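Local coordinates for protein catechol 1,2-dioxygenase (Pseudomonas putida, PDB 2AZQ) that probably catalyses the intradiol cleavage of catechol by molecular oxygen to cis,cis-muconate, using a bound ferric ion, at residues A114-D125 with S171-I180; T236-W247 with A253-L262. All coordinates share one frame; numbering follows the deposited sequence.

Interaction 1 (A114-D125 with S171-I180); sequences APLAQGEVRMDD and SEFNLRRRII
Leu116, Ala117 and Gln118 pair in parallel with Arg178, Ile179 and Ile180, the axes of strands 116-118 and 176-180 approaching to 4.7 Å at 25°. The ladder runs in sequence: Arg178 N donates to Pro115 O, Ala117 N to Arg178 O, Ile180 N to Ala117 O and Gly119 N to Ile180 O. Beyond a reversal at Gly119, whose phi is positive, the chain returns as the weakly bonded strand 120-122, and Leu175 N bonds Met123 O (2.9 Å).

On one face of the pair, Leu116 CD1 meets Ile180 CD1, and the Gln118 side chain runs alongside that of Ile180. On the other, Val121 CG1 lies 3.4 Å from Ile179 CG1. Arg178, bent at chi3 (-67°), turns its guanidinium back to Ala114 O: NH2 bonds it at 2.7 Å, and NE adds a weak second bond at 3.1 Å. Arg177 bends at chi2 (-70°), bringing NH2 to its neighbour Arg176 O at 2.6 Å, while Pro115 CG lies over one guanidinium face, toward its rim, and the backbone of Met123 lies over the opposite one. The Phe173 ring meets Ala114 CA obliquely through CD2. Farther along, Ser171 OG donates to the anti lone pair of Asp125 OD2 (2.6 Å); Asp125 OD1 is bonded to Thr127.

All three arginines of strand 176-180 thus direct N-H groups at carbonyl oxygens, Arg176 at Leu109 O, and their charge would be expected to polarise those peptides. Arg176 also touches the iron ligand Tyr163, so the strand joins this edge of the sheet to the metal site.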
loop_
_atom_site.group_PDB
_atom_site.type_symbol
_atom_site.label_atom_id
_atom_site.label_comp_id
_atom_site.label_asym_id
_atom_site.label_seq_id
_atom_site.Cartn_x
_atom_site.Cartn_y
_atom_site.Cartn_z
ATOM N N ALA A 114 -8.759 16.777 -21.297
ATOM C CA ALA A 114 -8.889 16.254 -22.663
ATOM C C ALA A 114 -9.407 17.319 -23.629
ATOM O O ALA A 114 -10.088 18.255 -23.211
ATOM C CB ALA A 114 -9.830 15.052 -22.679
ATOM N N PRO A 115 -9.076 17.202 -24.933
ATOM C CA PRO A 115 -9.530 18.166 -25.947
ATOM C C PRO A 115 -11.034 18.422 -25.853
ATOM O O PRO A 115 -11.848 17.509 -25.697
ATOM C CB PRO A 115 -9.119 17.501 -27.253
ATOM C CG PRO A 115 -7.820 16.869 -26.865
ATOM C CD PRO A 115 -8.249 16.167 -25.577
ATOM N N LEU A 116 -11.377 19.687 -25.972
ATOM C CA LEU A 116 -12.740 20.156 -25.841
ATOM C C LEU A 116 -13.471 20.455 -27.172
ATOM O O LEU A 116 -12.902 21.081 -28.085
ATOM C CB LEU A 116 -12.649 21.385 -24.953
ATOM C CG LEU A 116 -13.855 22.179 -24.567
ATOM C CD1 LEU A 116 -15.003 21.257 -24.173
ATOM C CD2 LEU A 116 -13.404 23.056 -23.414
ATOM N N ALA A 117 -14.734 20.039 -27.274
ATOM C CA ALA A 117 -15.484 20.254 -28.519
ATOM C C ALA A 117 -16.981 20.537 -28.373
ATOM O O ALA A 117 -17.640 19.989 -27.482
ATOM C CB ALA A 117 -15.270 19.045 -29.470
ATOM N N GLN A 118 -17.500 21.385 -29.265
ATOM C CA GLN A 118 -18.916 21.768 -29.293
ATOM C C GLN A 118 -19.717 20.685 -30.018
ATOM O O GLN A 118 -19.359 20.304 -31.121
ATOM C CB GLN A 118 -19.093 23.072 -30.063
ATOM C CG GLN A 118 -18.126 24.178 -29.671
ATOM C CD GLN A 118 -18.318 24.667 -28.241
ATOM O OE1 GLN A 118 -18.283 23.887 -27.288
ATOM N NE2 GLN A 118 -18.511 25.974 -28.090
ATOM N N GLY A 119 -20.775 20.185 -29.385
ATOM C CA GLY A 119 -21.638 19.172 -29.973
ATOM C C GLY A 119 -21.150 17.930 -30.714
ATOM O O GLY A 119 -21.748 16.875 -30.569
ATOM N N GLU A 120 -20.101 18.050 -31.520
ATOM C CA GLU A 120 -19.556 16.946 -32.310
ATOM C C GLU A 120 -18.053 16.835 -32.172
ATOM O O GLU A 120 -17.368 17.826 -31.971
ATOM C CB GLU A 120 -19.854 17.144 -33.811
ATOM C CG GLU A 120 -21.174 16.592 -34.295
ATOM C CD GLU A 120 -21.370 16.752 -35.804
ATOM O OE1 GLU A 120 -21.359 17.918 -36.280
ATOM O OE2 GLU A 120 -21.545 15.717 -36.509
ATOM N N VAL A 121 -17.534 15.628 -32.333
ATOM C CA VAL A 121 -16.097 15.430 -32.274
ATOM C C VAL A 121 -15.728 14.019 -32.747
ATOM O O VAL A 121 -16.541 13.100 -32.672
ATOM C CB VAL A 121 -15.561 15.649 -30.801
ATOM C CG1 VAL A 121 -15.991 14.523 -29.901
ATOM C CG2 VAL A 121 -14.063 15.796 -30.800
ATOM N N ARG A 122 -14.529 13.850 -33.286
ATOM C CA ARG A 122 -14.078 12.505 -33.627
ATOM C C ARG A 122 -13.110 12.230 -32.461
ATOM O O ARG A 122 -12.359 13.126 -32.058
ATOM C CB ARG A 122 -13.322 12.464 -34.951
ATOM C CG ARG A 122 -12.692 11.112 -35.209
ATOM C CD ARG A 122 -12.145 10.994 -36.610
ATOM N NE ARG A 122 -11.503 9.700 -36.859
ATOM C CZ ARG A 122 -11.236 9.221 -38.071
ATOM N NH1 ARG A 122 -11.552 9.917 -39.157
ATOM N NH2 ARG A 122 -10.641 8.051 -38.202
ATOM N N MET A 123 -13.122 11.014 -31.923
ATOM C CA MET A 123 -12.260 10.676 -30.794
ATOM C C MET A 123 -10.972 9.882 -31.070
ATOM O O MET A 123 -10.048 9.945 -30.262
ATOM C CB MET A 123 -13.070 9.905 -29.740
ATOM C CG MET A 123 -14.177 10.676 -29.082
ATOM S SD MET A 123 -14.979 9.614 -27.874
ATOM C CE MET A 123 -13.648 9.420 -26.716
ATOM N N ASP A 124 -10.911 9.139 -32.175
ATOM C CA ASP A 124 -9.733 8.309 -32.496
ATOM C C ASP A 124 -8.721 8.975 -33.445
ATOM O O ASP A 124 -9.091 9.845 -34.238
ATOM C CB ASP A 124 -10.174 7.007 -33.167
ATOM C CG ASP A 124 -10.813 7.247 -34.530
ATOM O OD1 ASP A 124 -11.957 7.736 -34.568
ATOM O OD2 ASP A 124 -10.168 6.990 -35.561
ATOM N N ASP A 125 -7.460 8.547 -33.389
ATOM C CA ASP A 125 -6.431 9.111 -34.273
ATOM C C ASP A 125 -6.294 8.371 -35.636
ATOM O O ASP A 125 -5.336 8.574 -36.365
ATOM C CB ASP A 125 -5.060 9.138 -33.569
ATOM C CG ASP A 125 -4.627 7.766 -33.075
ATOM O OD1 ASP A 125 -4.949 6.764 -33.757
ATOM O OD2 ASP A 125 -3.952 7.681 -32.022
ATOM N N SER A 171 -1.391 7.910 -28.988
ATOM C CA SER A 171 -1.102 9.318 -29.152
ATOM C C SER A 171 -1.727 10.135 -28.011
ATOM O O SER A 171 -2.532 9.608 -27.230
ATOM C CB SER A 171 -1.638 9.773 -30.497
ATOM O OG SER A 171 -3.030 9.604 -30.538
ATOM N N GLU A 172 -1.365 11.414 -27.895
ATOM C CA GLU A 172 -1.955 12.224 -26.828
ATOM C C GLU A 172 -3.500 12.151 -26.842
ATOM O O GLU A 172 -4.129 12.197 -27.911
ATOM C CB GLU A 172 -1.509 13.694 -26.926
ATOM C CG GLU A 172 -0.033 13.984 -26.523
ATOM C CD GLU A 172 0.291 15.514 -26.352
ATOM O OE1 GLU A 172 -0.297 16.167 -25.434
ATOM O OE2 GLU A 172 1.130 16.048 -27.140
ATOM N N PHE A 173 -4.083 12.028 -25.647
ATOM C CA PHE A 173 -5.532 11.951 -25.402
ATOM C C PHE A 173 -6.384 11.190 -26.409
ATOM O O PHE A 173 -7.510 11.583 -26.699
ATOM C CB PHE A 173 -6.142 13.351 -25.230
ATOM C CG PHE A 173 -5.592 14.137 -24.064
ATOM C CD1 PHE A 173 -4.450 14.930 -24.203
ATOM C CD2 PHE A 173 -6.257 14.150 -22.843
ATOM C CE1 PHE A 173 -3.994 15.736 -23.136
ATOM C CE2 PHE A 173 -5.797 14.955 -21.775
ATOM C CZ PHE A 173 -4.671 15.751 -21.927
ATOM N N ASN A 174 -5.851 10.096 -26.938
ATOM C CA ASN A 174 -6.594 9.296 -27.898
ATOM C C ASN A 174 -7.790 8.686 -27.168
ATOM O O ASN A 174 -7.666 8.217 -26.022
ATOM C CB ASN A 174 -5.696 8.198 -28.464
ATOM C CG ASN A 174 -6.324 7.471 -29.633
ATOM O OD1 ASN A 174 -6.399 6.254 -29.635
ATOM N ND2 ASN A 174 -6.764 8.218 -30.641
ATOM N N LEU A 175 -8.943 8.702 -27.828
ATOM C CA LEU A 175 -10.173 8.179 -27.238
ATOM C C LEU A 175 -10.547 8.944 -25.952
ATOM O O LEU A 175 -11.160 8.392 -25.034
ATOM C CB LEU A 175 -10.016 6.679 -26.952
ATOM C CG LEU A 175 -9.433 5.970 -28.173
ATOM C CD1 LEU A 175 -9.335 4.481 -27.903
ATOM C CD2 LEU A 175 -10.311 6.243 -29.388
ATOM N N ARG A 176 -10.176 10.219 -25.895
ATOM C CA ARG A 176 -10.470 11.068 -24.733
ATOM C C ARG A 176 -10.959 12.454 -25.158
ATOM O O ARG A 176 -10.246 13.190 -25.841
ATOM C CB ARG A 176 -9.218 11.221 -23.865
ATOM C CG ARG A 176 -8.851 9.969 -23.064
ATOM C CD ARG A 176 -7.431 10.005 -22.463
ATOM N NE ARG A 176 -7.169 8.819 -21.653
ATOM C CZ ARG A 176 -7.701 8.627 -20.455
ATOM N NH1 ARG A 176 -8.508 9.561 -19.956
ATOM N NH2 ARG A 176 -7.456 7.513 -19.783
ATOM N N ARG A 177 -12.165 12.821 -24.746
ATOM C CA ARG A 177 -12.702 14.126 -25.116
ATOM C C ARG A 177 -13.781 14.712 -24.186
ATOM O O ARG A 177 -14.487 14.016 -23.440
ATOM C CB ARG A 177 -13.312 14.082 -26.540
ATOM C CG ARG A 177 -12.377 13.793 -27.715
ATOM C CD ARG A 177 -11.424 14.950 -28.008
ATOM N NE ARG A 177 -10.596 14.686 -29.187
ATOM C CZ ARG A 177 -9.631 13.763 -29.274
ATOM N NH1 ARG A 177 -8.956 13.625 -30.405
ATOM N NH2 ARG A 177 -9.321 12.999 -28.235
ATOM N N ARG A 178 -13.912 16.025 -24.261
ATOM C CA ARG A 178 -14.942 16.704 -23.521
ATOM C C ARG A 178 -15.855 17.339 -24.570
ATOM O O ARG A 178 -15.473 18.286 -25.263
ATOM C CB ARG A 178 -14.337 17.735 -22.574
ATOM C CG ARG A 178 -13.970 17.191 -21.192
ATOM C CD ARG A 178 -13.368 18.303 -20.340
ATOM N NE ARG A 178 -12.082 18.701 -20.893
ATOM C CZ ARG A 178 -11.502 19.882 -20.706
ATOM N NH1 ARG A 178 -12.083 20.815 -19.972
ATOM N NH2 ARG A 178 -10.326 20.133 -21.266
ATOM N N ILE A 179 -17.048 16.757 -24.700
ATOM C CA ILE A 179 -18.070 17.203 -25.660
ATOM C C ILE A 179 -19.088 18.123 -24.995
ATOM O O ILE A 179 -19.653 17.760 -23.979
ATOM C CB ILE A 179 -18.846 15.977 -26.262
ATOM C CG1 ILE A 179 -17.917 15.122 -27.122
ATOM C CG2 ILE A 179 -19.976 16.451 -27.128
ATOM C CD1 ILE A 179 -18.532 13.835 -27.623
ATOM N N ILE A 180 -19.309 19.309 -25.557
ATOM C CA ILE A 180 -20.311 20.264 -25.019
ATOM C C ILE A 180 -21.666 20.032 -25.701
ATOM O O ILE A 180 -21.741 20.079 -26.927
ATOM C CB ILE A 180 -19.975 21.741 -25.335
ATOM C CG1 ILE A 180 -18.557 22.098 -24.872
ATOM C CG2 ILE A 180 -21.035 22.624 -24.731
ATOM C CD1 ILE A 180 -18.270 21.812 -23.449
#

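Interaction 2 (T236-W247 with A253-L262)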
loop_
_atom_site.group_PDB
_atom_site.type_symbol
_atom_site.label_atom_id
_atom_site.label_comp_id
_atom_site.label_asym_id
_atom_site.label_seq_id
_atom_site.Cartn_x
_atom_site.Cartn_y
_atom_site.Cartn_z
ATOM N N THR A 236 -20.425 7.695 -14.454
ATOM C CA THR A 236 -21.088 6.474 -14.877
ATOM C C THR A 236 -20.378 5.845 -16.084
ATOM O O THR A 236 -19.391 6.394 -16.593
ATOM C CB THR A 236 -22.568 6.773 -15.239
ATOM O OG1 THR A 236 -23.274 5.543 -15.441
ATOM C CG2 THR A 236 -22.650 7.630 -16.515
ATOM N N GLN A 237 -20.882 4.695 -16.525
ATOM C CA GLN A 237 -20.335 3.957 -17.671
ATOM C C GLN A 237 -21.488 3.489 -18.549
ATOM O O GLN A 237 -22.631 3.442 -18.093
ATOM C CB GLN A 237 -19.575 2.674 -17.224
ATOM C CG GLN A 237 -18.218 2.860 -16.567
ATOM C CD GLN A 237 -17.514 1.537 -16.148
ATOM O OE1 GLN A 237 -17.792 0.461 -16.687
ATOM N NE2 GLN A 237 -16.567 1.638 -15.202
ATOM N N ILE A 238 -21.188 3.174 -19.807
ATOM C CA ILE A 238 -22.163 2.540 -20.702
ATOM C C ILE A 238 -21.453 1.191 -20.917
ATOM O O ILE A 238 -20.286 1.190 -21.297
ATOM C CB ILE A 238 -22.290 3.207 -22.127
ATOM C CG1 ILE A 238 -22.929 4.593 -22.046
ATOM C CG2 ILE A 238 -23.108 2.317 -23.064
ATOM C CD1 ILE A 238 -22.995 5.301 -23.427
ATOM N N ASN A 239 -22.099 0.062 -20.623
ATOM C CA ASN A 239 -21.480 -1.240 -20.895
ATOM C C ASN A 239 -22.096 -1.755 -22.179
ATOM O O ASN A 239 -23.312 -1.707 -22.334
ATOM C CB ASN A 239 -21.816 -2.257 -19.837
ATOM C CG ASN A 239 -21.281 -1.902 -18.517
ATOM O OD1 ASN A 239 -20.070 -1.799 -18.342
ATOM N ND2 ASN A 239 -22.173 -1.711 -17.552
ATOM N N PHE A 240 -21.278 -2.281 -23.082
ATOM C CA PHE A 240 -21.776 -2.806 -24.360
ATOM C C PHE A 240 -22.556 -4.085 -24.280
ATOM O O PHE A 240 -22.193 -5.007 -23.556
ATOM C CB PHE A 240 -20.617 -2.951 -25.316
ATOM C CG PHE A 240 -20.181 -1.662 -25.834
ATOM C CD1 PHE A 240 -20.057 -0.590 -24.959
ATOM C CD2 PHE A 240 -20.048 -1.454 -27.191
ATOM C CE1 PHE A 240 -19.826 0.678 -25.411
ATOM C CE2 PHE A 240 -19.816 -0.182 -27.674
ATOM C CZ PHE A 240 -19.709 0.900 -26.773
ATOM N N ALA A 241 -23.647 -4.143 -25.028
ATOM C CA ALA A 241 -24.481 -5.335 -24.976
ATOM C C ALA A 241 -23.817 -6.526 -25.666
ATOM O O ALA A 241 -23.156 -6.357 -26.679
ATOM C CB ALA A 241 -25.819 -5.050 -25.594
ATOM N N GLY A 242 -23.958 -7.718 -25.087
ATOM C CA GLY A 242 -23.409 -8.917 -25.701
ATOM C C GLY A 242 -22.034 -9.369 -25.264
ATOM O O GLY A 242 -21.595 -10.467 -25.612
ATOM N N ASP A 243 -21.345 -8.532 -24.500
ATOM C CA ASP A 243 -20.011 -8.867 -24.021
ATOM C C ASP A 243 -20.116 -10.058 -23.056
ATOM O O ASP A 243 -20.997 -10.099 -22.194
ATOM C CB ASP A 243 -19.420 -7.668 -23.279
ATOM C CG ASP A 243 -17.930 -7.786 -23.057
ATOM O OD1 ASP A 243 -17.174 -7.256 -23.888
ATOM O OD2 ASP A 243 -17.512 -8.405 -22.055
ATOM N N LYS A 244 -19.215 -11.022 -23.229
ATOM C CA LYS A 244 -19.130 -12.207 -22.383
ATOM C C LYS A 244 -19.219 -11.847 -20.900
ATOM O O LYS A 244 -19.880 -12.554 -20.119
ATOM C CB LYS A 244 -17.784 -12.899 -22.589
ATOM C CG LYS A 244 -17.818 -14.249 -23.241
ATOM C CD LYS A 244 -16.433 -14.887 -23.149
ATOM C CE LYS A 244 -16.367 -16.236 -23.868
ATOM N NZ LYS A 244 -15.021 -16.880 -23.714
ATOM N N TYR A 245 -18.536 -10.762 -20.515
ATOM C CA TYR A 245 -18.503 -10.346 -19.111
ATOM C C TYR A 245 -19.507 -9.308 -18.589
ATOM O O TYR A 245 -19.423 -8.908 -17.418
ATOM C CB TYR A 245 -17.099 -9.897 -18.758
ATOM C CG TYR A 245 -16.102 -10.990 -18.934
ATOM C CD1 TYR A 245 -15.440 -11.177 -20.154
ATOM C CD2 TYR A 245 -15.844 -11.879 -17.896
ATOM C CE1 TYR A 245 -14.540 -12.225 -20.330
ATOM C CE2 TYR A 245 -14.944 -12.934 -18.061
ATOM C CZ TYR A 245 -14.299 -13.095 -19.275
ATOM O OH TYR A 245 -13.401 -14.115 -19.409
ATOM N N LEU A 246 -20.446 -8.900 -19.458
ATOM C CA LEU A 246 -21.478 -7.929 -19.133
ATOM C C LEU A 246 -21.898 -8.046 -17.674
ATOM O O LEU A 246 -21.911 -7.069 -16.940
ATOM C CB LEU A 246 -22.705 -8.157 -20.000
ATOM C CG LEU A 246 -23.241 -6.934 -20.746
ATOM C CD1 LEU A 246 -24.717 -7.161 -21.088
ATOM C CD2 LEU A 246 -23.070 -5.672 -19.890
ATOM N N TRP A 247 -22.245 -9.254 -17.253
ATOM C CA TRP A 247 -22.670 -9.482 -15.880
ATOM C C TRP A 247 -21.732 -10.411 -15.119
ATOM O O TRP A 247 -22.203 -11.307 -14.431
ATOM C CB TRP A 247 -24.086 -10.061 -15.852
ATOM C CG TRP A 247 -25.124 -9.156 -16.478
ATOM C CD1 TRP A 247 -25.606 -9.216 -17.757
ATOM C CD2 TRP A 247 -25.735 -8.001 -15.870
ATOM N NE1 TRP A 247 -26.477 -8.169 -17.980
ATOM C CE2 TRP A 247 -26.573 -7.410 -16.844
ATOM C CE3 TRP A 247 -25.649 -7.410 -14.600
ATOM C CZ2 TRP A 247 -27.325 -6.254 -16.590
ATOM C CZ3 TRP A 247 -26.396 -6.262 -14.347
ATOM C CH2 TRP A 247 -27.225 -5.695 -15.341
ATOM N N ALA A 253 -19.045 -3.231 -11.861
ATOM C CA ALA A 253 -19.646 -1.937 -12.183
ATOM C C ALA A 253 -20.967 -2.037 -12.967
ATOM O O ALA A 253 -21.838 -1.200 -12.806
ATOM C CB ALA A 253 -18.641 -1.029 -12.932
ATOM N N THR A 254 -21.137 -3.068 -13.779
ATOM C CA THR A 254 -22.372 -3.203 -14.545
ATOM C C THR A 254 -23.653 -3.183 -13.682
ATOM O O THR A 254 -23.781 -3.918 -12.699
ATOM C CB THR A 254 -22.350 -4.474 -15.422
ATOM O OG1 THR A 254 -22.089 -5.619 -14.608
ATOM C CG2 THR A 254 -21.255 -4.384 -16.445
ATOM N N ARG A 255 -24.575 -2.307 -14.075
ATOM C CA ARG A 255 -25.857 -2.114 -13.423
ATOM C C ARG A 255 -26.980 -2.045 -14.439
ATOM O O ARG A 255 -26.758 -1.714 -15.604
ATOM C CB ARG A 255 -25.926 -0.780 -12.687
ATOM C CG ARG A 255 -24.991 -0.560 -11.556
ATOM C CD ARG A 255 -25.698 0.396 -10.650
ATOM N NE ARG A 255 -24.898 0.920 -9.557
ATOM C CZ ARG A 255 -25.420 1.533 -8.498
ATOM N NH1 ARG A 255 -26.732 1.689 -8.395
ATOM N NH2 ARG A 255 -24.626 2.013 -7.554
ATOM N N ASP A 256 -28.197 -2.307 -13.976
ATOM C CA ASP A 256 -29.356 -2.198 -14.842
ATOM C C ASP A 256 -29.549 -0.752 -15.264
ATOM O O ASP A 256 -29.393 0.179 -14.466
ATOM C CB ASP A 256 -30.608 -2.720 -14.141
ATOM C CG ASP A 256 -30.795 -4.195 -14.361
ATOM O OD1 ASP A 256 -31.024 -4.573 -15.533
ATOM O OD2 ASP A 256 -30.689 -4.979 -13.388
ATOM N N GLY A 257 -29.866 -0.565 -16.536
ATOM C CA GLY A 257 -30.075 0.777 -17.026
ATOM C C GLY A 257 -28.778 1.383 -17.488
ATOM O O GLY A 257 -28.748 2.540 -17.904
ATOM N N LEU A 258 -27.706 0.599 -17.411
ATOM C CA LEU A 258 -26.390 1.065 -17.815
ATOM C C LEU A 258 -25.844 0.285 -18.999
ATOM O O LEU A 258 -24.673 0.417 -19.383
ATOM C CB LEU A 258 -25.410 1.013 -16.626
ATOM C CG LEU A 258 -25.581 2.179 -15.646
ATOM C CD1 LEU A 258 -24.434 2.212 -14.607
ATOM C CD2 LEU A 258 -25.612 3.470 -16.452
ATOM N N ILE A 259 -26.706 -0.525 -19.589
ATOM C CA ILE A 259 -26.297 -1.321 -20.735
ATOM C C ILE A 259 -26.664 -0.670 -22.062
ATOM O O ILE A 259 -27.809 -0.336 -22.304
ATOM C CB ILE A 259 -26.883 -2.747 -20.644
ATOM C CG1 ILE A 259 -26.388 -3.382 -19.351
ATOM C CG2 ILE A 259 -26.451 -3.592 -21.836
ATOM C CD1 ILE A 259 -26.613 -4.849 -19.272
ATOM N N GLY A 260 -25.660 -0.461 -22.898
ATOM C CA GLY A 260 -25.889 0.145 -24.185
ATOM C C GLY A 260 -26.276 -0.936 -25.163
ATOM O O GLY A 260 -25.751 -2.047 -25.130
ATOM N N GLU A 261 -27.227 -0.620 -26.024
ATOM C CA GLU A 261 -27.680 -1.570 -27.024
ATOM C C GLU A 261 -27.001 -1.125 -28.316
ATOM O O GLU A 261 -27.296 -0.065 -28.876
ATOM C CB GLU A 261 -29.202 -1.517 -27.148
ATOM C CG GLU A 261 -29.785 -2.684 -27.900
ATOM C CD GLU A 261 -29.356 -4.022 -27.293
ATOM O OE1 GLU A 261 -29.608 -4.224 -26.068
ATOM O OE2 GLU A 261 -28.774 -4.858 -28.050
ATOM N N LEU A 262 -26.061 -1.934 -28.767
ATOM C CA LEU A 262 -25.323 -1.598 -29.949
ATOM C C LEU A 262 -26.008 -2.157 -31.194
ATOM O O LEU A 262 -26.516 -3.278 -31.182
ATOM C CB LEU A 262 -23.909 -2.140 -29.800
ATOM C CG LEU A 262 -23.020 -1.847 -30.998
ATOM C CD1 LEU A 262 -22.832 -0.328 -31.129
ATOM C CD2 LEU A 262 -21.689 -2.550 -30.816
#
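A parallel pair of strands in the iron-binding beta domain brings Asn239 beside Ile259 and Phe240 beside Gly260, with CA atoms 4.8 and 5.1 Å apart. The ladder is short. Asn239 N donates to Leu258 O at 2.9 Å with an N-H...O angle of 172°, Gly260 N returns a bond to Asn239 O at 2.7 Å, and the weak Ala241 N to Gly260 O bond ends it. Type II turns flank it, Phe240 to Asp243 after one strand and Arg255 to Leu258 before the other.

Gly260 CA lies 3.7 Å from Ile238 CG2. On the face carrying Asn239 and Ile259, the side chains of Leu246 and Ile259 meet tip to tip, CD1 to CD1 at 3.5 Å. The outer ring edge of Trp247, at CH2, reaches Asp256 N, 3.8 Å away and near the ring plane. Phe240 CD2 and Leu262 CD2 approach each other on the face opposite Asn239, the leucine methyl coming obliquely to the ring. At the start of the ladder, Leu258 CD2 packs 3.3 Å from Thr236 OG1. An Asx turn shapes the loop after strand 236-240, Tyr245 N donating to Asp243 OD2.

Gln237, extended beyond CG (chi2 180°), touches His221 and His223 of strand 217-227, and its OE1 is bonded to Arg218. Ile238 and Phe240 pack on Phe286 and Leu284 of strand 281-289, as Leu262 does on Ala282, while Arg255 forms a salt bridge with Asp89 of helix 80-94.

In the fold
Both contacts are parallel strand pairings within one mixed sheet of the dioxygenase domain, their centres about 22 Å apart and their nearest atoms about 10 Å apart, so neither touches the other. They follow in series along the chain, and strands 151-155 and 217-227 connect them: 176-180 pairs with 151-155, that with 217-227, and that with 234-240. The ferric ion bound by Tyr163, Tyr197, His221 and His223 is approached from both. In interaction 1 the side chain of Arg176 is about 8 Å from the bound ferric ion. In interaction 2 the side chain of Gln237 is about 5 Å from the bound ferric ion, so both residues belong to its surroundings.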